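Local coordinates for protein 4-hydroxybutyrate CoA-transferase (Porphyromonas gingivalis, PDB 3EH7) that probably transfers coenzyme A from an acyl-CoA to a carboxylic acid such as acetate or 4-hydroxybutyrate, at residues L33-G38 / A271-G276; H61-G66 / K333-T338; V326-G331 / E378-T383. One frame throughout, in Å; residues are numbered along the deposited sequence.

The chain runs first through 33-38, after strand 30-33, and then through 61-66, after strand 58-60 of the same parallel sheet. Contact 1 closes when 271-276 runs from the end of strand 269-271 of the mixed sheet into the short strand 273-274, bringing the two sheets together across 232 residues. Contact 2 opens inside that loop and closes beyond it, at 333-338, so contacts 1 and 2 cross; they meet at H35 and S336. Contact 3 opens at 326-331, before contact 2 has closed, and ends at 378-383, so these two cross too, joined by the C64-C329 disulfide. Contact 3 joins the end of strand 325-326 to strand 382-384 of a small sheet, beside the second subunit.

Contact 1: residues L33-G38 / A271-G276; sequences LSHAAG and ATFLMG
H35 turns the edge of its imidazole onto the face of F273, a T-shaped aromatic pair between the loop after strand 30-33 of the parallel sheet and the short strand 273-274, just beyond strand 269-271 of the mixed sheet. The ring planes stand at 74° with centroids 4.5 Å apart. The CD2-NE2 side of H35 does the touching: CD2 sits over the middle of the phenyl face, 3.7 Å from F273 CG, and NE2 comes to 3.7 Å from F273 CZ. H35 CG lies anti to its backbone N (chi1 -176°), which starts the ring out toward 271-276. A histidine suits the place because it gives an aromatic edge to the phenyl ring while NE2 is hydrogen-bonded to S336 OG. That bond would help fix the rotation of the imidazole.

Obliquely to the F273 ring, A36 CB approaches CE2 at 3.8 Å. Farther along, A37 CB packs on the aliphatic part of the selenomethionine M275, 3.8 Å from its CG in one of the two conformers modelled, and Y281 of helix 278-284 touches both residues. Alanine methyls suit this buried interface, where a small apolar group can lie close to the facing chain.

The two backbones stay apart, and a water bridges part of the gap. Its O lies 2.7 Å from L274 O, to which it can donate, though it has further acceptors in reach, and it accepts a weak hydrogen bond from A37 N at 3.1 Å.

Contact 2: residues H61-G66 / K333-T338; sequences HMLCLG and KQFSGT
L63 and F335 meet through two side-chain torsions. L63 CG stands anti to its carbonyl carbon (chi1 -54°), and F335 CG stands anti to its backbone N (chi1 -168°). F335 CB leads away from 61-66, yet its ring comes back toward L63, whose CB already touches F335 O. The result is a CH-pi contact: L63 CD2 lies over the centre of the phenyl face, 4.2 Å from the centroid of the F335 ring and only 7° off its normal. A branched leucine methyl and a flat ring are well matched for this partly exposed apolar patch.

The backbones make a single beta bridge, L63 with S336. G337 N donates to M62 O at 2.8 Å, and C64 N donates to F335 O at 2.9 Å, the latter from above the carbonyl plane. F335 O is also approached by L63 CA at 3.2 Å in a CA-H...O contact. Within 61-66, H61 ND1 accepts the L63 N-H nearly in the ring plane, 3.0 Å from L63 N.

C64 points into the facing segment, and its SG comes to 3.5 Å from G337 CA. Glycine suits that site, since a CB there would collide with the sulfur. SG is also disulfide-bonded to C329, so a covalent link lies beside the bridge.

T338 OG1 bonds to E242 OE2 and G340 N. The contact thus joins the loop after strand 58-60, at the edge of the parallel sheet, to the loop between strand 325-326 and helix 341-350.

Contact 3: residues V326-G331 / E378-T383; sequences VSECIG and EGAAVT
E328 reaches across to A381, where OE2 accepts the backbone N-H in a nearly straight bond (2.8 Å between A381 N and E328 OE2, 168° at the hydrogen), beside the short antiparallel strands 325-326 and 382-384 of a small mixed sheet. The donor meets the carboxylate from above its plane, 39° out of it. Extended beyond CG, the glutamate is long enough to span the widening gap between the segments and bring an acceptor to a backbone N-H. A381 CB lies 3.5 Å from the same OE2, and the small methyl allows this close approach.

Nearer the sheet, V326 lays its two methyl groups against A380 CB and the carbonyl oxygen of A381, with CG1 4.0 Å from A380 CB. A beta-branched valine fills this buried spot compactly. T383 places OG1 between its backbone N and carbonyl carbon (chi1 56°), where it accepts a weak, bent hydrogen bond from S327 N at 3.0 Å. T383 OG1 has a second weak partner in V325 O, so the hydroxyl has weak bonds to backbone groups on either side of V326. S327 OG turns instead to Q341 OE1.

Farther out, Q324 of the second subunit bonds to A380 O and V382 N, and V382 packs on its counterpart there, so 378-383 is also part of the dimer interface.

At the outer end, one water donates to both E328 OE2, at 3.1 Å, and G379 O, at 2.6 Å from the water O.

Contact 1: residues L33-G38 / A271-G276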
loop_
_atom_site.group_PDB
_atom_site.type_symbol
_atom_site.label_atom_id
_atom_site.label_comp_id
_atom_site.label_asym_id
_atom_site.label_seq_id
_atom_site.Cartn_x
_atom_site.Cartn_y
_atom_site.Cartn_z
ATOM N N LEU A 33 -21.042 -13.549 9.393
ATOM C CA LEU A 33 -21.546 -14.746 8.711
ATOM C C LEU A 33 -20.456 -15.275 7.861
ATOM O O LEU A 33 -19.677 -14.494 7.356
ATOM C CB LEU A 33 -22.713 -14.409 7.780
ATOM C CG LEU A 33 -23.989 -13.808 8.372
ATOM C CD1 LEU A 33 -24.987 -13.600 7.258
ATOM C CD2 LEU A 33 -24.558 -14.702 9.437
ATOM N N SER A 34 -20.423 -16.591 7.665
ATOM C CA SER A 34 -19.537 -17.165 6.652
ATOM C C SER A 34 -19.683 -16.432 5.329
ATOM O O SER A 34 -20.791 -16.092 4.907
ATOM C CB SER A 34 -19.805 -18.661 6.416
ATOM O OG SER A 34 -19.407 -19.476 7.484
ATOM N N HIS A 35 -18.549 -16.199 4.685
ATOM C CA HIS A 35 -18.459 -15.401 3.472
ATOM C C HIS A 35 -19.012 -16.107 2.237
ATOM O O HIS A 35 -18.909 -17.320 2.105
ATOM C CB HIS A 35 -16.984 -15.027 3.219
ATOM C CG HIS A 35 -16.774 -14.117 2.055
ATOM N ND1 HIS A 35 -17.538 -12.987 1.857
ATOM C CD2 HIS A 35 -15.853 -14.129 1.061
ATOM C CE1 HIS A 35 -17.120 -12.361 0.768
ATOM N NE2 HIS A 35 -16.108 -13.041 0.255
ATOM N N ALA A 36 -19.588 -15.310 1.331
ATOM C CA ALA A 36 -19.902 -15.713 -0.046
ATOM C C ALA A 36 -20.710 -17.014 -0.133
ATOM O O ALA A 36 -21.857 -17.063 0.344
ATOM C CB ALA A 36 -18.600 -15.750 -0.936
ATOM N N ALA A 37 -20.153 -18.047 -0.759
ATOM C CA ALA A 37 -20.940 -19.253 -1.088
ATOM C C ALA A 37 -21.298 -20.060 0.151
ATOM O O ALA A 37 -22.235 -20.873 0.112
ATOM C CB ALA A 37 -20.207 -20.147 -2.103
ATOM N N GLY A 38 -20.580 -19.813 1.243
ATOM C CA GLY A 38 -20.794 -20.535 2.479
ATOM C C GLY A 38 -21.693 -19.826 3.448
ATOM O O GLY A 38 -21.694 -20.134 4.609
ATOM N N ALA A 271 -5.962 -20.852 -1.511
ATOM C CA ALA A 271 -7.003 -19.848 -1.609
ATOM C C ALA A 271 -7.493 -19.546 -0.194
ATOM O O ALA A 271 -7.083 -20.196 0.746
ATOM C CB ALA A 271 -8.179 -20.344 -2.513
ATOM N N THR A 272 -8.381 -18.567 -0.050
ATOM C CA THR A 272 -8.998 -18.274 1.245
ATOM C C THR A 272 -10.494 -18.514 1.242
ATOM O O THR A 272 -11.053 -18.798 2.287
ATOM C CB THR A 272 -8.593 -16.867 1.781
ATOM O OG1 THR A 272 -8.831 -16.798 3.191
ATOM C CG2 THR A 272 -9.299 -15.704 1.058
ATOM N N PHE A 273 -11.139 -18.467 0.067
ATOM C CA PHE A 273 -12.536 -18.893 -0.103
ATOM C C PHE A 273 -12.748 -19.405 -1.536
ATOM O O PHE A 273 -11.895 -19.213 -2.430
ATOM C CB PHE A 273 -13.555 -17.800 0.327
ATOM C CG PHE A 273 -13.801 -16.695 -0.695
ATOM C CD1 PHE A 273 -12.946 -15.589 -0.774
ATOM C CD2 PHE A 273 -14.891 -16.747 -1.550
ATOM C CE1 PHE A 273 -13.153 -14.549 -1.697
ATOM C CE2 PHE A 273 -15.118 -15.709 -2.517
ATOM C CZ PHE A 273 -14.255 -14.605 -2.573
ATOM N N LEU A 274 -13.858 -20.117 -1.729
ATOM C CA LEU A 274 -14.159 -20.763 -3.025
ATOM C C LEU A 274 -15.616 -20.573 -3.359
ATOM O O LEU A 274 -16.459 -20.511 -2.460
ATOM C CB LEU A 274 -13.892 -22.261 -2.962
ATOM C CG LEU A 274 -12.471 -22.668 -2.625
ATOM C CD1 LEU A 274 -12.393 -24.150 -2.330
ATOM C CD2 LEU A 274 -11.497 -22.251 -3.752
HETATM N N MSE A 275 -15.901 -20.454 -4.654
HETATM C CA MSE A 275 -17.274 -20.418 -5.154
HETATM C C MSE A 275 -17.316 -20.862 -6.614
HETATM O O MSE A 275 -16.437 -20.502 -7.399
HETATM C CB MSE A 275 -17.849 -19.009 -5.020
HETATM C CG MSE A 275 -19.260 -18.883 -5.560
HETATM SE SE MSE A 275 -20.167 -17.304 -4.924
HETATM C CE MSE A 275 -18.699 -16.449 -4.012
ATOM N N GLY A 276 -18.328 -21.643 -6.971
ATOM C CA GLY A 276 -18.452 -22.127 -8.341
ATOM C C GLY A 276 -19.628 -23.050 -8.454
ATOM O O GLY A 276 -20.574 -22.928 -7.697
HETATM O O HOH W 1 -17.307 -19.143 -0.289
#

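Contact 2: residues H61-G66 / K333-T338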
loop_
_atom_site.group_PDB
_atom_site.type_symbol
_atom_site.label_atom_id
_atom_site.label_comp_id
_atom_site.label_asym_id
_atom_site.label_seq_id
_atom_site.Cartn_x
_atom_site.Cartn_y
_atom_site.Cartn_z
ATOM N N HIS A 61 -20.418 -8.383 6.814
ATOM C CA HIS A 61 -20.236 -9.212 5.625
ATOM C C HIS A 61 -19.357 -8.459 4.621
ATOM O O HIS A 61 -19.059 -7.281 4.804
ATOM C CB HIS A 61 -21.583 -9.527 4.988
ATOM C CG HIS A 61 -22.269 -8.317 4.434
ATOM N ND1 HIS A 61 -21.882 -7.729 3.248
ATOM C CD2 HIS A 61 -23.271 -7.555 4.925
ATOM C CE1 HIS A 61 -22.627 -6.662 3.026
ATOM N NE2 HIS A 61 -23.473 -6.531 4.033
HETATM N N MSE A 62 -18.928 -9.144 3.567
HETATM C CA MSE A 62 -18.133 -8.498 2.535
HETATM C C MSE A 62 -18.713 -8.770 1.172
HETATM O O MSE A 62 -17.985 -9.021 0.235
HETATM C CB MSE A 62 -16.710 -8.996 2.590
HETATM C CG MSE A 62 -16.057 -8.653 3.860
HETATM SE SE MSE A 62 -14.195 -9.192 3.832
HETATM C CE MSE A 62 -13.914 -8.848 5.636
ATOM N N LEU A 63 -20.033 -8.728 1.085
ATOM C CA LEU A 63 -20.738 -8.993 -0.157
ATOM C C LEU A 63 -21.185 -7.689 -0.784
ATOM O O LEU A 63 -21.389 -6.686 -0.083
ATOM C CB LEU A 63 -21.964 -9.848 0.097
ATOM C CG LEU A 63 -21.676 -11.143 0.849
ATOM C CD1 LEU A 63 -22.951 -11.731 1.419
ATOM C CD2 LEU A 63 -20.937 -12.146 -0.091
ATOM N N CYS A 64 -21.325 -7.715 -2.105
ATOM C CA CYS A 64 -21.996 -6.656 -2.838
ATOM C C CYS A 64 -23.449 -7.027 -3.012
ATOM O O CYS A 64 -23.812 -7.723 -3.959
ATOM C CB CYS A 64 -21.371 -6.473 -4.200
ATOM S SG CYS A 64 -19.630 -6.159 -4.097
ATOM N N LEU A 65 -24.274 -6.560 -2.083
ATOM C CA LEU A 65 -25.700 -6.811 -2.131
ATOM C C LEU A 65 -26.273 -5.932 -3.250
ATOM O O LEU A 65 -26.000 -4.724 -3.299
ATOM C CB LEU A 65 -26.339 -6.478 -0.777
ATOM C CG LEU A 65 -25.732 -7.138 0.468
ATOM C CD1 LEU A 65 -26.581 -6.802 1.686
ATOM C CD2 LEU A 65 -25.609 -8.641 0.287
ATOM N N GLY A 66 -27.033 -6.536 -4.164
ATOM C CA GLY A 66 -27.550 -5.808 -5.340
ATOM C C GLY A 66 -26.550 -5.723 -6.487
ATOM O O GLY A 66 -26.725 -4.923 -7.413
ATOM N N LYS A 333 -20.876 -5.588 -10.776
ATOM C CA LYS A 333 -21.571 -6.825 -11.155
ATOM C C LYS A 333 -20.872 -8.038 -10.533
ATOM O O LYS A 333 -20.547 -8.997 -11.226
ATOM C CB LYS A 333 -21.662 -6.953 -12.684
ATOM N N GLN A 334 -20.654 -7.977 -9.218
ATOM C CA GLN A 334 -19.901 -8.995 -8.475
ATOM C C GLN A 334 -20.550 -9.287 -7.119
ATOM O O GLN A 334 -21.077 -8.371 -6.496
ATOM C CB GLN A 334 -18.491 -8.486 -8.230
ATOM C CG GLN A 334 -17.499 -9.572 -7.881
ATOM C CD GLN A 334 -16.756 -10.136 -9.083
ATOM O OE1 GLN A 334 -16.297 -11.268 -9.044
ATOM N NE2 GLN A 334 -16.623 -9.344 -10.143
ATOM N N PHE A 335 -20.500 -10.544 -6.671
ATOM C CA PHE A 335 -21.109 -10.967 -5.389
ATOM C C PHE A 335 -20.191 -10.656 -4.177
ATOM O O PHE A 335 -20.677 -10.332 -3.094
ATOM C CB PHE A 335 -21.421 -12.474 -5.449
ATOM C CG PHE A 335 -22.314 -13.004 -4.316
ATOM C CD1 PHE A 335 -23.436 -12.302 -3.862
ATOM C CD2 PHE A 335 -22.060 -14.263 -3.754
ATOM C CE1 PHE A 335 -24.257 -12.841 -2.833
ATOM C CE2 PHE A 335 -22.884 -14.815 -2.744
ATOM C CZ PHE A 335 -23.967 -14.111 -2.279
ATOM N N SER A 336 -18.876 -10.758 -4.369
ATOM C CA SER A 336 -17.898 -10.535 -3.285
ATOM C C SER A 336 -17.226 -9.170 -3.433
ATOM O O SER A 336 -16.679 -8.846 -4.485
ATOM C CB SER A 336 -16.843 -11.665 -3.258
ATOM O OG SER A 336 -15.834 -11.427 -2.291
ATOM N N GLY A 337 -17.297 -8.369 -2.373
ATOM C CA GLY A 337 -16.678 -7.053 -2.354
ATOM C C GLY A 337 -15.698 -6.960 -1.212
ATOM O O GLY A 337 -15.860 -6.147 -0.313
ATOM N N THR A 338 -14.676 -7.801 -1.254
ATOM C CA THR A 338 -13.694 -7.889 -0.167
ATOM C C THR A 338 -12.648 -6.753 -0.225
ATOM O O THR A 338 -11.931 -6.526 0.747
ATOM C CB THR A 338 -12.892 -9.175 -0.299
ATOM O OG1 THR A 338 -12.139 -9.123 -1.527
ATOM C CG2 THR A 338 -13.828 -10.411 -0.279
#

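Contact 3: residues V326-G331 / E378-T383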
loop_
_atom_site.group_PDB
_atom_site.type_symbol
_atom_site.label_atom_id
_atom_site.label_comp_id
_atom_site.label_asym_id
_atom_site.label_seq_id
_atom_site.Cartn_x
_atom_site.Cartn_y
_atom_site.Cartn_z
ATOM N N VAL A 326 -10.182 2.931 -8.983
ATOM C CA VAL A 326 -11.356 2.890 -8.128
ATOM C C VAL A 326 -12.060 1.557 -8.370
ATOM O O VAL A 326 -12.459 1.241 -9.489
ATOM C CB VAL A 326 -12.302 4.032 -8.457
ATOM C CG1 VAL A 326 -13.590 3.930 -7.671
ATOM C CG2 VAL A 326 -11.586 5.373 -8.216
ATOM N N SER A 327 -12.192 0.789 -7.305
ATOM C CA SER A 327 -12.881 -0.476 -7.334
ATOM C C SER A 327 -13.831 -0.551 -6.129
ATOM O O SER A 327 -13.390 -0.652 -4.999
ATOM C CB SER A 327 -11.855 -1.581 -7.265
ATOM O OG SER A 327 -12.529 -2.808 -7.344
ATOM N N GLU A 328 -15.127 -0.474 -6.381
ATOM C CA GLU A 328 -16.143 -0.530 -5.329
ATOM C C GLU A 328 -17.182 -1.603 -5.745
ATOM O O GLU A 328 -17.124 -2.146 -6.859
ATOM C CB GLU A 328 -16.772 0.874 -5.101
ATOM C CG GLU A 328 -15.772 2.022 -4.566
ATOM C CD GLU A 328 -16.256 3.511 -4.853
ATOM O OE1 GLU A 328 -17.013 3.723 -5.847
ATOM O OE2 GLU A 328 -15.883 4.467 -4.120
ATOM N N CYS A 329 -18.096 -1.953 -4.844
ATOM C CA CYS A 329 -19.206 -2.862 -5.190
ATOM C C CYS A 329 -20.116 -2.327 -6.302
ATOM O O CYS A 329 -20.409 -3.062 -7.245
ATOM C CB CYS A 329 -20.101 -3.146 -3.974
ATOM S SG CYS A 329 -19.536 -4.502 -2.929
ATOM N N ILE A 330 -20.584 -1.080 -6.163
ATOM C CA ILE A 330 -21.561 -0.482 -7.112
ATOM C C ILE A 330 -20.971 -0.360 -8.515
ATOM O O ILE A 330 -19.943 0.297 -8.708
ATOM C CB ILE A 330 -22.047 0.936 -6.691
ATOM C CG1 ILE A 330 -22.928 0.866 -5.440
ATOM C CG2 ILE A 330 -22.818 1.607 -7.841
ATOM C CD1 ILE A 330 -23.123 2.221 -4.734
ATOM N N GLY A 331 -21.634 -0.987 -9.482
ATOM C CA GLY A 331 -21.143 -1.059 -10.848
ATOM C C GLY A 331 -20.303 -2.283 -11.146
ATOM O O GLY A 331 -20.039 -2.565 -12.304
ATOM N N GLU A 378 -16.827 11.949 -8.544
ATOM C CA GLU A 378 -16.947 12.762 -7.346
ATOM C C GLU A 378 -17.140 11.889 -6.117
ATOM O O GLU A 378 -18.056 11.105 -6.078
ATOM C CB GLU A 378 -18.182 13.639 -7.520
ATOM C CG GLU A 378 -18.498 14.523 -6.382
ATOM C CD GLU A 378 -17.777 15.821 -6.493
ATOM O OE1 GLU A 378 -16.689 15.843 -7.123
ATOM O OE2 GLU A 378 -18.314 16.809 -5.945
ATOM N N GLY A 379 -16.263 12.009 -5.130
ATOM C CA GLY A 379 -16.373 11.228 -3.911
ATOM C C GLY A 379 -15.942 9.776 -4.010
ATOM O O GLY A 379 -16.031 9.043 -3.024
ATOM N N ALA A 380 -15.462 9.333 -5.173
ATOM C CA ALA A 380 -15.056 7.955 -5.316
ATOM C C ALA A 380 -13.852 7.638 -4.409
ATOM O O ALA A 380 -13.009 8.503 -4.159
ATOM C CB ALA A 380 -14.734 7.629 -6.768
ATOM N N ALA A 381 -13.808 6.401 -3.916
ATOM C CA ALA A 381 -12.693 5.927 -3.096
ATOM C C ALA A 381 -11.644 5.227 -3.942
ATOM O O ALA A 381 -11.929 4.205 -4.588
ATOM C CB ALA A 381 -13.195 5.015 -1.999
ATOM N N VAL A 382 -10.445 5.805 -3.993
ATOM C CA VAL A 382 -9.302 5.150 -4.577
ATOM C C VAL A 382 -8.987 3.862 -3.802
ATOM O O VAL A 382 -8.977 3.864 -2.572
ATOM C CB VAL A 382 -8.061 6.103 -4.655
ATOM C CG1 VAL A 382 -6.837 5.339 -5.142
ATOM C CG2 VAL A 382 -8.366 7.296 -5.595
ATOM N N THR A 383 -8.782 2.753 -4.512
ATOM C CA THR A 383 -8.512 1.482 -3.855
ATOM C C THR A 383 -7.136 0.931 -4.172
ATOM O O THR A 383 -6.599 0.131 -3.388
ATOM C CB THR A 383 -9.611 0.416 -4.112
ATOM O OG1 THR A 383 -9.790 0.228 -5.520
ATOM C CG2 THR A 383 -10.961 0.883 -3.482
HETATM O O HOH W 2 -17.037 6.689 -2.365
#